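Local coordinates for succinate-semialdehyde dehydrogenase (Streptococcus pyogenes MGAS1882, PDB 4OGD), which catalyses the NADP+-dependent oxidation of succinic semialdehyde, presumably to succinate, as a member of the aldehyde dehydrogenase family, at residues D93-K98 with F142-I147; Y116-S121 with H450-P455; L223-L228 with T444-E449; W418-E423 with R436-L441. One frame throughout, in Å; residues are numbered along the deposited sequence.

Interaction 1. Residues D93-K98 with F142-I147; sequences DYYADK and FAPNFI
Y95 and P144 carry the close-packed part of this helix-helix contact, which joins helices 78-103 and 136-148; the axes of segments 93-98 and 142-147 run in roughly the same direction, 8.9 Å apart at closest and crossing at -28°. The pyrrolidine ring covers one face of the tyrosine: CB of P144 sits over the centre of the Y95 ring, 4.0 Å from its centroid, as a CH-pi contact, while CD of P144 reaches the CD2-CE2 side. On the opposite face CD1 of Y94 lies over the centre, so the phenol is held between its own neighbour and the partner helix. CB of A143 closes in obliquely, 3.6 Å from CD2 of Y95. As a proline, P144 has no N-H to give to the preceding turn, and the helix kinks there. Further along, the fit is looser: I147 meets mainly backbone, its CG1 3.7 Å from Y95 O and its CD1 4.1 Å from A96 CA. Across helix 78-103, D97 is exposed to solvent, and K98 leads away to a salt bridge with E109 of the second subunit. The segments share no hydrogen bond; the OH of Y95 bonds to the backbone O of S439.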
loop_
_atom_site.group_PDB
_atom_site.type_symbol
_atom_site.label_atom_id
_atom_site.label_comp_id
_atom_site.label_asym_id
_atom_site.label_seq_id
_atom_site.Cartn_x
_atom_site.Cartn_y
_atom_site.Cartn_z
ATOM N N ASP A 93 17.577 13.815 11.404
ATOM C CA ASP A 93 17.927 15.122 10.845
ATOM C C ASP A 93 17.402 15.266 9.417
ATOM O O ASP A 93 16.913 16.329 9.039
ATOM C CB ASP A 93 19.440 15.357 10.879
ATOM C CG ASP A 93 19.948 15.800 12.244
ATOM O OD1 ASP A 93 19.191 16.441 13.020
ATOM O OD2 ASP A 93 21.126 15.503 12.534
ATOM N N TYR A 94 17.490 14.189 8.630
ATOM C CA TYR A 94 16.992 14.196 7.256
ATOM C C TYR A 94 15.518 14.596 7.179
ATOM O O TYR A 94 15.161 15.525 6.465
ATOM C CB TYR A 94 17.203 12.816 6.630
ATOM C CG TYR A 94 16.658 12.617 5.222
ATOM C CD1 TYR A 94 15.463 11.943 5.014
ATOM C CD2 TYR A 94 17.367 13.058 4.106
ATOM C CE1 TYR A 94 14.971 11.737 3.739
ATOM C CE2 TYR A 94 16.886 12.855 2.825
ATOM C CZ TYR A 94 15.688 12.190 2.647
ATOM O OH TYR A 94 15.223 11.990 1.372
ATOM N N TYR A 95 14.658 13.907 7.921
ATOM C CA TYR A 95 13.230 14.179 7.797
ATOM C C TYR A 95 12.841 15.536 8.385
ATOM O O TYR A 95 11.931 16.192 7.893
ATOM C CB TYR A 95 12.400 13.028 8.376
ATOM C CG TYR A 95 12.312 11.884 7.393
ATOM C CD1 TYR A 95 11.602 12.031 6.205
ATOM C CD2 TYR A 95 12.951 10.672 7.637
ATOM C CE1 TYR A 95 11.522 11.005 5.290
ATOM C CE2 TYR A 95 12.882 9.635 6.725
ATOM C CZ TYR A 95 12.166 9.808 5.554
ATOM O OH TYR A 95 12.078 8.792 4.626
ATOM N N ALA A 96 13.552 15.966 9.418
ATOM C CA ALA A 96 13.339 17.319 9.927
ATOM C C ALA A 96 13.755 18.369 8.891
ATOM O O ALA A 96 13.070 19.387 8.708
ATOM C CB ALA A 96 14.075 17.519 11.244
ATOM N N ASP A 97 14.875 18.128 8.209
ATOM C CA ASP A 97 15.364 19.068 7.200
ATOM C C ASP A 97 14.486 19.089 5.961
ATOM O O ASP A 97 14.298 20.137 5.346
ATOM C CB ASP A 97 16.803 18.748 6.790
ATOM C CG ASP A 97 17.825 19.203 7.817
ATOM O OD1 ASP A 97 17.493 20.043 8.675
ATOM O OD2 ASP A 97 18.976 18.725 7.745
ATOM N N LYS A 98 13.951 17.926 5.601
ATOM C CA LYS A 98 13.175 17.791 4.375
ATOM C C LYS A 98 11.691 18.068 4.576
ATOM O O LYS A 98 10.932 18.062 3.612
ATOM C CB LYS A 98 13.340 16.386 3.796
ATOM C CG LYS A 98 14.710 16.084 3.210
ATOM C CD LYS A 98 14.929 16.845 1.913
ATOM C CE LYS A 98 16.332 16.607 1.381
ATOM N NZ LYS A 98 16.570 17.321 0.090
ATOM N N PHE A 142 9.366 6.145 12.506
ATOM C CA PHE A 142 9.010 7.225 13.418
ATOM C C PHE A 142 9.297 8.603 12.812
ATOM O O PHE A 142 8.452 9.500 12.890
ATOM C CB PHE A 142 9.725 7.086 14.768
ATOM C CG PHE A 142 9.567 8.294 15.640
ATOM C CD1 PHE A 142 8.341 8.579 16.227
ATOM C CD2 PHE A 142 10.628 9.165 15.842
ATOM C CE1 PHE A 142 8.177 9.713 17.019
ATOM C CE2 PHE A 142 10.466 10.305 16.625
ATOM C CZ PHE A 142 9.250 10.570 17.213
ATOM N N ALA A 143 10.483 8.782 12.232
ATOM C CA ALA A 143 10.868 10.107 11.731
ATOM C C ALA A 143 9.859 10.689 10.726
ATOM O O ALA A 143 9.366 11.803 10.929
ATOM C CB ALA A 143 12.297 10.106 11.158
ATOM N N PRO A 144 9.524 9.940 9.654
ATOM C CA PRO A 144 8.570 10.549 8.716
ATOM C C PRO A 144 7.148 10.691 9.269
ATOM O O PRO A 144 6.479 11.690 9.003
ATOM C CB PRO A 144 8.591 9.587 7.518
ATOM C CG PRO A 144 9.014 8.273 8.106
ATOM C CD PRO A 144 10.023 8.640 9.159
ATOM N N ASN A 145 6.675 9.716 10.033
ATOM C CA ASN A 145 5.338 9.836 10.587
ATOM C C ASN A 145 5.205 10.961 11.611
ATOM O O ASN A 145 4.188 11.651 11.657
ATOM C CB ASN A 145 4.847 8.491 11.136
ATOM C CG ASN A 145 4.432 7.539 10.019
ATOM O OD1 ASN A 145 3.414 7.752 9.362
ATOM N ND2 ASN A 145 5.228 6.497 9.793
ATOM N N PHE A 146 6.241 11.155 12.419
ATOM C CA PHE A 146 6.237 12.235 13.393
ATOM C C PHE A 146 6.161 13.581 12.674
ATOM O O PHE A 146 5.389 14.469 13.065
ATOM C CB PHE A 146 7.494 12.140 14.251
ATOM C CG PHE A 146 7.603 13.207 15.308
ATOM C CD1 PHE A 146 6.631 13.337 16.290
ATOM C CD2 PHE A 146 8.704 14.054 15.333
ATOM C CE1 PHE A 146 6.743 14.312 17.272
ATOM C CE2 PHE A 146 8.824 15.030 16.311
ATOM C CZ PHE A 146 7.839 15.159 17.278
ATOM N N ILE A 147 6.943 13.728 11.610
ATOM C CA ILE A 147 6.923 14.960 10.827
ATOM C C ILE A 147 5.531 15.283 10.232
ATOM O O ILE A 147 5.044 16.405 10.371
ATOM C CB ILE A 147 8.022 14.961 9.741
ATOM C CG1 ILE A 147 9.405 15.073 10.396
ATOM C CG2 ILE A 147 7.802 16.094 8.753
ATOM C CD1 ILE A 147 9.572 16.325 11.268
#

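Interaction 2. Residues Y116-S121 with H450-P455; sequences YYLKQS and HLIYIP
ND1 of H450 donates to OE1 of Q120 at 2.7 Å, the oxygen lying in the imidazole plane while the nitrogen stands 38° out of the amide plane. The two side chains cross, with amide and ring planes 52° apart. Each has a second hold on the second subunit: Q120 NE2 on A405 O, and H450 NE2 with S412 OG. Beside them the strands pair antiparallel, Y116 with I452 and L118 with H450 as hydrogen-bonded pairs, Y117 with L451 as the non-hydrogen-bonded pair between them. L118 N to H450 O is the shorter bond of its pair, 2.8 Å; I452 N to Y116 O is almost straight. The pair belongs to the three-stranded sheet 106-107, 113-120 and 448-455, which runs on across the dimer interface, since residues 451-453 form a parallel ladder with a strand of the second subunit. On the face carrying Y116, L118, H450 and I452, the phenol of Y116 lies alongside I452, pointing the same way. Its CG sits between the backbone N and carbonyl carbon (chi1 58°), and I452 CB rests over the ring, offset toward the rim, 3.5 Å from Y116 CZ.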
loop_
_atom_site.group_PDB
_atom_site.type_symbol
_atom_site.label_atom_id
_atom_site.label_comp_id
_atom_site.label_asym_id
_atom_site.label_seq_id
_atom_site.Cartn_x
_atom_site.Cartn_y
_atom_site.Cartn_z
ATOM N N TYR A 116 -4.941 20.599 -7.083
ATOM C CA TYR A 116 -3.719 20.257 -6.356
ATOM C C TYR A 116 -4.040 19.176 -5.339
ATOM O O TYR A 116 -5.200 18.868 -5.099
ATOM C CB TYR A 116 -3.125 21.483 -5.649
ATOM C CG TYR A 116 -4.054 22.155 -4.662
ATOM C CD1 TYR A 116 -3.982 21.869 -3.303
ATOM C CD2 TYR A 116 -4.993 23.090 -5.091
ATOM C CE1 TYR A 116 -4.829 22.495 -2.393
ATOM C CE2 TYR A 116 -5.837 23.719 -4.193
ATOM C CZ TYR A 116 -5.753 23.420 -2.850
ATOM O OH TYR A 116 -6.599 24.049 -1.961
ATOM N N TYR A 117 -3.019 18.582 -4.740
ATOM C CA TYR A 117 -3.305 17.733 -3.598
ATOM C C TYR A 117 -2.416 18.054 -2.419
ATOM O O TYR A 117 -1.252 18.422 -2.581
ATOM C CB TYR A 117 -3.299 16.234 -3.951
ATOM C CG TYR A 117 -1.954 15.604 -4.265
ATOM C CD1 TYR A 117 -1.152 15.097 -3.248
ATOM C CD2 TYR A 117 -1.522 15.460 -5.575
ATOM C CE1 TYR A 117 0.061 14.493 -3.526
ATOM C CE2 TYR A 117 -0.300 14.845 -5.864
ATOM C CZ TYR A 117 0.480 14.374 -4.824
ATOM O OH TYR A 117 1.692 13.759 -5.079
ATOM N N LEU A 118 -2.997 17.930 -1.235
ATOM C CA LEU A 118 -2.274 18.151 0.002
ATOM C C LEU A 118 -1.733 16.821 0.494
ATOM O O LEU A 118 -2.201 15.758 0.075
ATOM C CB LEU A 118 -3.211 18.759 1.044
ATOM C CG LEU A 118 -3.870 20.068 0.598
ATOM C CD1 LEU A 118 -4.934 20.487 1.591
ATOM C CD2 LEU A 118 -2.827 21.171 0.446
ATOM N N LYS A 119 -0.728 16.877 1.364
ATOM C CA LYS A 119 -0.234 15.674 2.018
ATOM C C LYS A 119 -0.509 15.823 3.496
ATOM O O LYS A 119 0.135 16.614 4.184
ATOM C CB LYS A 119 1.253 15.467 1.741
ATOM C CG LYS A 119 1.538 15.090 0.299
ATOM C CD LYS A 119 3.026 15.143 -0.025
ATOM C CE LYS A 119 3.263 14.723 -1.466
ATOM N NZ LYS A 119 4.687 14.908 -1.893
ATOM N N GLN A 120 -1.494 15.079 3.981
ATOM C CA GLN A 120 -1.995 15.299 5.328
ATOM C C GLN A 120 -1.828 14.076 6.208
ATOM O O GLN A 120 -1.750 12.944 5.713
ATOM C CB GLN A 120 -3.474 15.705 5.264
ATOM C CG GLN A 120 -3.699 17.011 4.507
ATOM C CD GLN A 120 -5.136 17.453 4.537
ATOM O OE1 GLN A 120 -6.029 16.698 4.166
ATOM N NE2 GLN A 120 -5.375 18.675 5.004
ATOM N N SER A 121 -1.765 14.299 7.517
ATOM C CA SER A 121 -1.756 13.186 8.459
ATOM C C SER A 121 -3.078 12.438 8.400
ATOM O O SER A 121 -4.093 12.975 7.940
ATOM C CB SER A 121 -1.521 13.687 9.883
ATOM O OG SER A 121 -2.578 14.552 10.273
ATOM N N HIS A 450 -4.636 14.353 -0.519
ATOM C CA HIS A 450 -5.989 14.905 -0.504
ATOM C C HIS A 450 -6.166 15.863 -1.671
ATOM O O HIS A 450 -5.592 16.957 -1.675
ATOM C CB HIS A 450 -6.185 15.634 0.832
ATOM C CG HIS A 450 -7.541 16.243 1.031
ATOM N ND1 HIS A 450 -7.919 16.791 2.239
ATOM C CD2 HIS A 450 -8.598 16.409 0.198
ATOM C CE1 HIS A 450 -9.146 17.269 2.142
ATOM N NE2 HIS A 450 -9.586 17.040 0.918
ATOM N N LEU A 451 -6.955 15.445 -2.660
ATOM C CA LEU A 451 -7.218 16.247 -3.850
ATOM C C LEU A 451 -8.163 17.391 -3.524
ATOM O O LEU A 451 -9.183 17.184 -2.871
ATOM C CB LEU A 451 -7.863 15.380 -4.939
ATOM C CG LEU A 451 -8.466 16.108 -6.139
ATOM C CD1 LEU A 451 -7.367 16.728 -6.991
ATOM C CD2 LEU A 451 -9.287 15.124 -6.969
ATOM N N ILE A 452 -7.806 18.594 -3.977
ATOM C CA ILE A 452 -8.721 19.736 -3.981
ATOM C C ILE A 452 -8.910 20.181 -5.424
ATOM O O ILE A 452 -7.936 20.488 -6.124
ATOM C CB ILE A 452 -8.170 20.919 -3.169
ATOM C CG1 ILE A 452 -7.672 20.448 -1.805
ATOM C CG2 ILE A 452 -9.243 22.008 -3.039
ATOM C CD1 ILE A 452 -8.763 20.015 -0.893
ATOM N N TYR A 453 -10.156 20.223 -5.880
ATOM C CA TYR A 453 -10.432 20.492 -7.288
ATOM C C TYR A 453 -11.490 21.569 -7.468
ATOM O O TYR A 453 -12.559 21.497 -6.866
ATOM C CB TYR A 453 -10.886 19.215 -7.996
ATOM C CG TYR A 453 -11.231 19.430 -9.452
ATOM C CD1 TYR A 453 -10.247 19.758 -10.370
ATOM C CD2 TYR A 453 -12.537 19.308 -9.905
ATOM C CE1 TYR A 453 -10.547 19.961 -11.702
ATOM C CE2 TYR A 453 -12.850 19.512 -11.243
ATOM C CZ TYR A 453 -11.849 19.833 -12.135
ATOM O OH TYR A 453 -12.151 20.039 -13.467
ATOM N N ILE A 454 -11.166 22.572 -8.289
ATOM C CA ILE A 454 -12.099 23.646 -8.617
ATOM C C ILE A 454 -12.302 23.684 -10.124
ATOM O O ILE A 454 -11.431 24.152 -10.861
ATOM C CB ILE A 454 -11.587 25.021 -8.161
ATOM C CG1 ILE A 454 -11.129 24.975 -6.698
ATOM C CG2 ILE A 454 -12.669 26.069 -8.378
ATOM C CD1 ILE A 454 -10.633 26.323 -6.147
ATOM N N PRO A 455 -13.452 23.180 -10.595
ATOM C CA PRO A 455 -13.678 23.162 -12.043
ATOM C C PRO A 455 -13.853 24.563 -12.618
ATOM O O PRO A 455 -14.296 25.476 -11.915
ATOM C CB PRO A 455 -14.984 22.377 -12.181
ATOM C CG PRO A 455 -15.688 22.591 -10.875
ATOM C CD PRO A 455 -14.590 22.621 -9.845
#

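Interaction 3. Residues L223-L228 with T444-E449; sequences LKKTTL and TSFVNE
The F446 ring turns its rim to strand 225-229: the carbonyl oxygen of K225 lies at the ring edge, near its plane, 3.6 Å from F446 CE1. T227 OG1 approaches obliquely instead, 4.0 Å from F446 CZ, and C204 of the neighbouring strand 200-206 also touches the phenyl group. Next to the ring, CG2 of T227 packs against the hydroxymethyl group of S445, 3.8 Å from its OG. Strand 225-229 belongs to the mixed, largely parallel sheet of the Rossmann-type fold, while residues 444-447 form a type I beta turn, closed by V447 N to T444 O, that leads into strand 448-455. The long arm joining the two is K225. Its CG is anti to the backbone N (chi1 -167°) and the chain beyond is extended, carrying NZ to the S445 carbonyl oxygen at 2.9 Å, 30° out of that carbonyl's plane. CE of K225 passes close to the same oxygen, at 3.2 Å. A water beside the ammonium group takes a weak bond from K225 NZ and donates to T444 O at 2.8 Å and to E449 OE1, linking lysine and glutamate whose charged atoms K225 NZ and E449 OE1 stay 5.3 Å apart. Elsewhere on the turn, F446 O receives T122 OG1 and N150 ND2.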
loop_
_atom_site.group_PDB
_atom_site.type_symbol
_atom_site.label_atom_id
_atom_site.label_comp_id
_atom_site.label_asym_id
_atom_site.label_seq_id
_atom_site.Cartn_x
_atom_site.Cartn_y
_atom_site.Cartn_z
ATOM N N LEU A 223 -9.449 -3.296 7.088
ATOM C CA LEU A 223 -9.288 -2.271 6.063
ATOM C C LEU A 223 -8.147 -1.308 6.359
ATOM O O LEU A 223 -8.203 -0.154 5.954
ATOM C CB LEU A 223 -10.590 -1.484 5.856
ATOM C CG LEU A 223 -11.830 -2.329 5.576
ATOM C CD1 LEU A 223 -13.069 -1.449 5.552
ATOM C CD2 LEU A 223 -11.681 -3.078 4.265
ATOM N N LYS A 224 -7.117 -1.783 7.056
ATOM C CA LYS A 224 -5.972 -0.928 7.379
ATOM C C LYS A 224 -4.836 -1.082 6.362
ATOM O O LYS A 224 -4.437 -2.197 6.035
ATOM C CB LYS A 224 -5.451 -1.229 8.790
ATOM C CG LYS A 224 -6.512 -1.093 9.885
ATOM C CD LYS A 224 -7.061 0.325 9.934
ATOM C CE LYS A 224 -8.366 0.404 10.736
ATOM N NZ LYS A 224 -8.192 0.225 12.210
ATOM N N LYS A 225 -4.323 0.049 5.877
ATOM C CA LYS A 225 -3.171 0.069 4.969
ATOM C C LYS A 225 -1.932 -0.479 5.671
ATOM O O LYS A 225 -1.733 -0.259 6.874
ATOM C CB LYS A 225 -2.914 1.510 4.520
ATOM C CG LYS A 225 -1.959 1.673 3.340
ATOM C CD LYS A 225 -1.766 3.153 3.042
ATOM C CE LYS A 225 -1.207 3.367 1.647
ATOM N NZ LYS A 225 -1.129 4.816 1.299
ATOM N N THR A 226 -1.102 -1.207 4.924
ATOM C CA THR A 226 0.158 -1.705 5.465
ATOM C C THR A 226 1.339 -1.407 4.562
ATOM O O THR A 226 1.183 -1.203 3.355
ATOM C CB THR A 226 0.147 -3.227 5.642
ATOM O OG1 THR A 226 -0.269 -3.843 4.412
ATOM C CG2 THR A 226 -0.797 -3.636 6.759
ATOM N N THR A 227 2.522 -1.387 5.170
ATOM C CA THR A 227 3.765 -1.613 4.439
ATOM C C THR A 227 4.453 -2.782 5.131
ATOM O O THR A 227 4.333 -2.943 6.354
ATOM C CB THR A 227 4.698 -0.399 4.472
ATOM O OG1 THR A 227 4.969 -0.039 5.835
ATOM C CG2 THR A 227 4.068 0.775 3.736
ATOM N N LEU A 228 5.159 -3.599 4.356
ATOM C CA LEU A 228 5.861 -4.760 4.898
ATOM C C LEU A 228 7.309 -4.773 4.436
ATOM O O LEU A 228 7.590 -4.785 3.237
ATOM C CB LEU A 228 5.201 -6.067 4.442
ATOM C CG LEU A 228 3.773 -6.353 4.902
ATOM C CD1 LEU A 228 3.331 -7.707 4.377
ATOM C CD2 LEU A 228 3.662 -6.295 6.422
ATOM N N THR A 444 5.472 9.118 2.323
ATOM C CA THR A 444 4.043 9.219 2.003
ATOM C C THR A 444 3.196 7.987 2.312
ATOM O O THR A 444 2.004 7.977 2.015
ATOM C CB THR A 444 3.828 9.600 0.539
ATOM O OG1 THR A 444 4.579 8.706 -0.282
ATOM C CG2 THR A 444 4.283 11.038 0.285
ATOM N N SER A 445 3.789 6.967 2.924
ATOM C CA SER A 445 3.087 5.698 3.104
ATOM C C SER A 445 1.761 5.841 3.829
ATOM O O SER A 445 0.775 5.210 3.443
ATOM C CB SER A 445 3.958 4.696 3.853
ATOM O OG SER A 445 5.125 4.423 3.111
ATOM N N PHE A 446 1.737 6.669 4.870
ATOM C CA PHE A 446 0.518 6.853 5.652
ATOM C C PHE A 446 0.029 8.295 5.648
ATOM O O PHE A 446 -0.553 8.787 6.628
ATOM C CB PHE A 446 0.697 6.276 7.060
ATOM C CG PHE A 446 1.093 4.826 7.052
ATOM C CD1 PHE A 446 0.154 3.843 6.765
ATOM C CD2 PHE A 446 2.410 4.450 7.280
ATOM C CE1 PHE A 446 0.507 2.515 6.743
ATOM C CE2 PHE A 446 2.782 3.112 7.255
ATOM C CZ PHE A 446 1.828 2.140 6.981
ATOM N N VAL A 447 0.254 8.966 4.524
ATOM C CA VAL A 447 -0.302 10.300 4.336
ATOM C C VAL A 447 -1.535 10.230 3.459
ATOM O O VAL A 447 -1.649 9.366 2.580
ATOM C CB VAL A 447 0.711 11.302 3.722
ATOM C CG1 VAL A 447 2.053 11.236 4.441
ATOM C CG2 VAL A 447 0.865 11.086 2.238
ATOM N N ASN A 448 -2.466 11.137 3.726
ATOM C CA ASN A 448 -3.650 11.302 2.912
ATOM C C ASN A 448 -3.275 12.272 1.813
ATOM O O ASN A 448 -3.047 13.463 2.065
ATOM C CB ASN A 448 -4.789 11.869 3.775
ATOM C CG ASN A 448 -5.983 12.329 2.958
ATOM O OD1 ASN A 448 -6.078 12.049 1.762
ATOM N ND2 ASN A 448 -6.909 13.039 3.609
ATOM N N GLU A 449 -3.185 11.752 0.601
ATOM C CA GLU A 449 -2.992 12.592 -0.575
ATOM C C GLU A 449 -4.373 13.118 -0.933
ATOM O O GLU A 449 -5.192 12.419 -1.525
ATOM C CB GLU A 449 -2.339 11.793 -1.705
ATOM C CG GLU A 449 -0.886 11.411 -1.380
ATOM C CD GLU A 449 -0.467 10.054 -1.926
ATOM O OE1 GLU A 449 -1.235 9.077 -1.786
ATOM O OE2 GLU A 449 0.646 9.952 -2.494
HETATM O O HOH W 1 0.202 7.041 0.118
#

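Interaction 4. Residues W418-E423 with R436-L441; sequences WTSLPE and RELSEL
L438 reaches across to S420 and P422 where two irregular loops meet: residues 418-423, after strand 411-414, and residues 436-441, before strand 448-455; an ST turn at S439 shapes the second. The leucine side chain lies against polar backbone and hydroxyl atoms of the partner loop. Its CG stands anti to the carbonyl carbon, beside the backbone N (chi1 -60°). CD1 of L438 comes within 3.2 Å of S420 OG, a tight methyl-to-hydroxyl approach, and 3.7 Å of L421 O. At the other end of the side chain, CB of L438 lies 3.6 Å from P422 O. The S420 hydroxyl has its polar partner in Y136 OH, and Y136, R140 and I91 also touch L438, so the leucine bridges the loops and helices 78-103 and 136-148. At P422 and E423 the bond to CB points away from the second loop, which they meet by their carbonyls. S439 N donates to P422 O at 2.8 Å, 155° at the hydrogen, and CB of S439 sits 3.3 Å from E423 O. Outside the two loops, E423 OE2 hydrogen-bonds to T110 OG1 of the second subunit. Both L438 and S439 adopt positive phi. The S439 hydroxyl is turned back onto its own backbone: OG donates to L438 O at 2.7 Å and accepts from L441 N at 3.1 Å.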
loop_
_atom_site.group_PDB
_atom_site.type_symbol
_atom_site.label_atom_id
_atom_site.label_comp_id
_atom_site.label_asym_id
_atom_site.label_seq_id
_atom_site.Cartn_x
_atom_site.Cartn_y
_atom_site.Cartn_z
ATOM N N TRP A 418 25.262 -4.444 1.083
ATOM C CA TRP A 418 24.183 -3.482 1.308
ATOM C C TRP A 418 24.660 -2.244 2.048
ATOM O O TRP A 418 25.660 -2.271 2.770
ATOM C CB TRP A 418 23.034 -4.123 2.094
ATOM C CG TRP A 418 23.314 -4.210 3.555
ATOM C CD1 TRP A 418 24.186 -5.058 4.164
ATOM C CD2 TRP A 418 22.730 -3.412 4.602
ATOM N NE1 TRP A 418 24.182 -4.847 5.520
ATOM C CE2 TRP A 418 23.300 -3.842 5.817
ATOM C CE3 TRP A 418 21.780 -2.385 4.627
ATOM C CZ2 TRP A 418 22.953 -3.280 7.049
ATOM C CZ3 TRP A 418 21.429 -1.831 5.852
ATOM C CH2 TRP A 418 22.023 -2.276 7.046
ATOM N N THR A 419 23.949 -1.147 1.839
ATOM C CA THR A 419 24.008 -0.041 2.774
ATOM C C THR A 419 22.665 0.643 2.768
ATOM O O THR A 419 21.811 0.360 1.924
ATOM C CB THR A 419 25.089 0.966 2.425
ATOM O OG1 THR A 419 25.239 1.875 3.521
ATOM C CG2 THR A 419 24.702 1.739 1.182
ATOM N N SER A 420 22.471 1.535 3.724
ATOM C CA SER A 420 21.251 2.311 3.790
ATOM C C SER A 420 21.644 3.726 4.162
ATOM O O SER A 420 22.543 3.921 4.982
ATOM C CB SER A 420 20.313 1.726 4.849
ATOM O OG SER A 420 19.157 2.538 5.002
ATOM N N LEU A 421 20.986 4.703 3.538
ATOM C CA LEU A 421 21.211 6.115 3.805
ATOM C C LEU A 421 19.833 6.763 3.783
ATOM O O LEU A 421 18.917 6.243 3.138
ATOM C CB LEU A 421 22.098 6.729 2.728
ATOM C CG LEU A 421 23.546 6.233 2.690
ATOM C CD1 LEU A 421 24.206 6.681 1.395
ATOM C CD2 LEU A 421 24.299 6.762 3.904
ATOM N N PRO A 422 19.667 7.896 4.482
ATOM C CA PRO A 422 18.322 8.469 4.597
ATOM C C PRO A 422 17.685 8.788 3.252
ATOM O O PRO A 422 16.455 8.718 3.127
ATOM C CB PRO A 422 18.565 9.758 5.381
ATOM C CG PRO A 422 19.783 9.448 6.215
ATOM C CD PRO A 422 20.651 8.617 5.311
ATOM N N GLU A 423 18.512 9.100 2.254
ATOM C CA GLU A 423 18.021 9.540 0.951
ATOM C C GLU A 423 17.732 8.403 -0.041
ATOM O O GLU A 423 17.278 8.652 -1.165
ATOM C CB GLU A 423 19.017 10.523 0.332
ATOM C CG GLU A 423 20.353 9.883 -0.038
ATOM C CD GLU A 423 21.416 10.021 1.037
ATOM O OE1 GLU A 423 21.084 10.142 2.241
ATOM O OE2 GLU A 423 22.608 10.006 0.668
ATOM N N ARG A 436 7.977 1.163 0.527
ATOM C CA ARG A 436 9.363 1.591 0.643
ATOM C C ARG A 436 9.507 2.448 1.885
ATOM O O ARG A 436 8.583 3.177 2.255
ATOM C CB ARG A 436 9.798 2.391 -0.595
ATOM C CG ARG A 436 9.798 1.598 -1.899
ATOM C CD ARG A 436 10.957 0.603 -1.894
ATOM N NE ARG A 436 11.095 -0.208 -3.111
ATOM C CZ ARG A 436 10.508 -1.385 -3.320
ATOM N NH1 ARG A 436 9.675 -1.905 -2.424
ATOM N NH2 ARG A 436 10.757 -2.052 -4.439
ATOM N N GLU A 437 10.658 2.337 2.538
ATOM C CA GLU A 437 10.998 3.209 3.660
ATOM C C GLU A 437 12.240 4.028 3.324
ATOM O O GLU A 437 13.027 3.640 2.460
ATOM C CB GLU A 437 11.167 2.396 4.955
ATOM C CG GLU A 437 9.820 1.869 5.462
ATOM C CD GLU A 437 9.895 1.028 6.723
ATOM O OE1 GLU A 437 10.991 0.868 7.319
ATOM O OE2 GLU A 437 8.826 0.528 7.136
ATOM N N LEU A 438 12.398 5.163 4.006
ATOM C CA LEU A 438 13.455 6.137 3.700
ATOM C C LEU A 438 13.256 6.811 2.334
ATOM O O LEU A 438 12.371 6.420 1.560
ATOM C CB LEU A 438 14.868 5.539 3.865
ATOM C CG LEU A 438 15.187 5.029 5.281
ATOM C CD1 LEU A 438 16.573 4.394 5.330
ATOM C CD2 LEU A 438 15.074 6.152 6.320
ATOM N N SER A 439 14.073 7.832 2.059
ATOM C CA SER A 439 13.880 8.751 0.922
ATOM C C SER A 439 12.515 9.434 0.983
ATOM O O SER A 439 11.811 9.348 1.995
ATOM C CB SER A 439 14.091 8.052 -0.436
ATOM O OG SER A 439 12.928 7.356 -0.871
ATOM N N GLU A 440 12.123 10.120 -0.085
ATOM C CA GLU A 440 10.800 10.726 -0.088
ATOM C C GLU A 440 9.726 9.657 -0.283
ATOM O O GLU A 440 8.582 9.857 0.112
ATOM C CB GLU A 440 10.665 11.826 -1.145
ATOM C CG GLU A 440 9.389 12.666 -0.944
ATOM C CD GLU A 440 9.297 13.860 -1.877
ATOM O OE1 GLU A 440 10.181 14.013 -2.747
ATOM O OE2 GLU A 440 8.333 14.648 -1.731
ATOM N N LEU A 441 10.094 8.529 -0.887
ATOM C CA LEU A 441 9.135 7.437 -1.055
ATOM C C LEU A 441 8.646 6.944 0.302
ATOM O O LEU A 441 7.488 6.557 0.457
ATOM C CB LEU A 441 9.741 6.279 -1.852
ATOM C CG LEU A 441 10.122 6.570 -3.304
ATOM C CD1 LEU A 441 10.606 5.304 -4.016
ATOM C CD2 LEU A 441 8.952 7.196 -4.067
#

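How the interactions relate
From the N terminus, helix 78-103 opens interaction 1 and strand 113-120 opens interaction 2 before helix 136-148 closes the first, so these two cross along the chain. Interaction 2 stays open for more than 300 residues, until strand 448-455 returns. Within that span strand 225-229 begins interaction 3, and between its two segments loops 418-423 and 436-441 close the short interaction 4; 3 thus lies inside 2, and 4 inside both. Interactions 2 and 3 share strand 448-455, joining the intersubunit sheet to the Rossmann-type sheet. Interactions 1 and 4 lie with centres about 12 Å apart, tying the paired helices to the C-terminal loops.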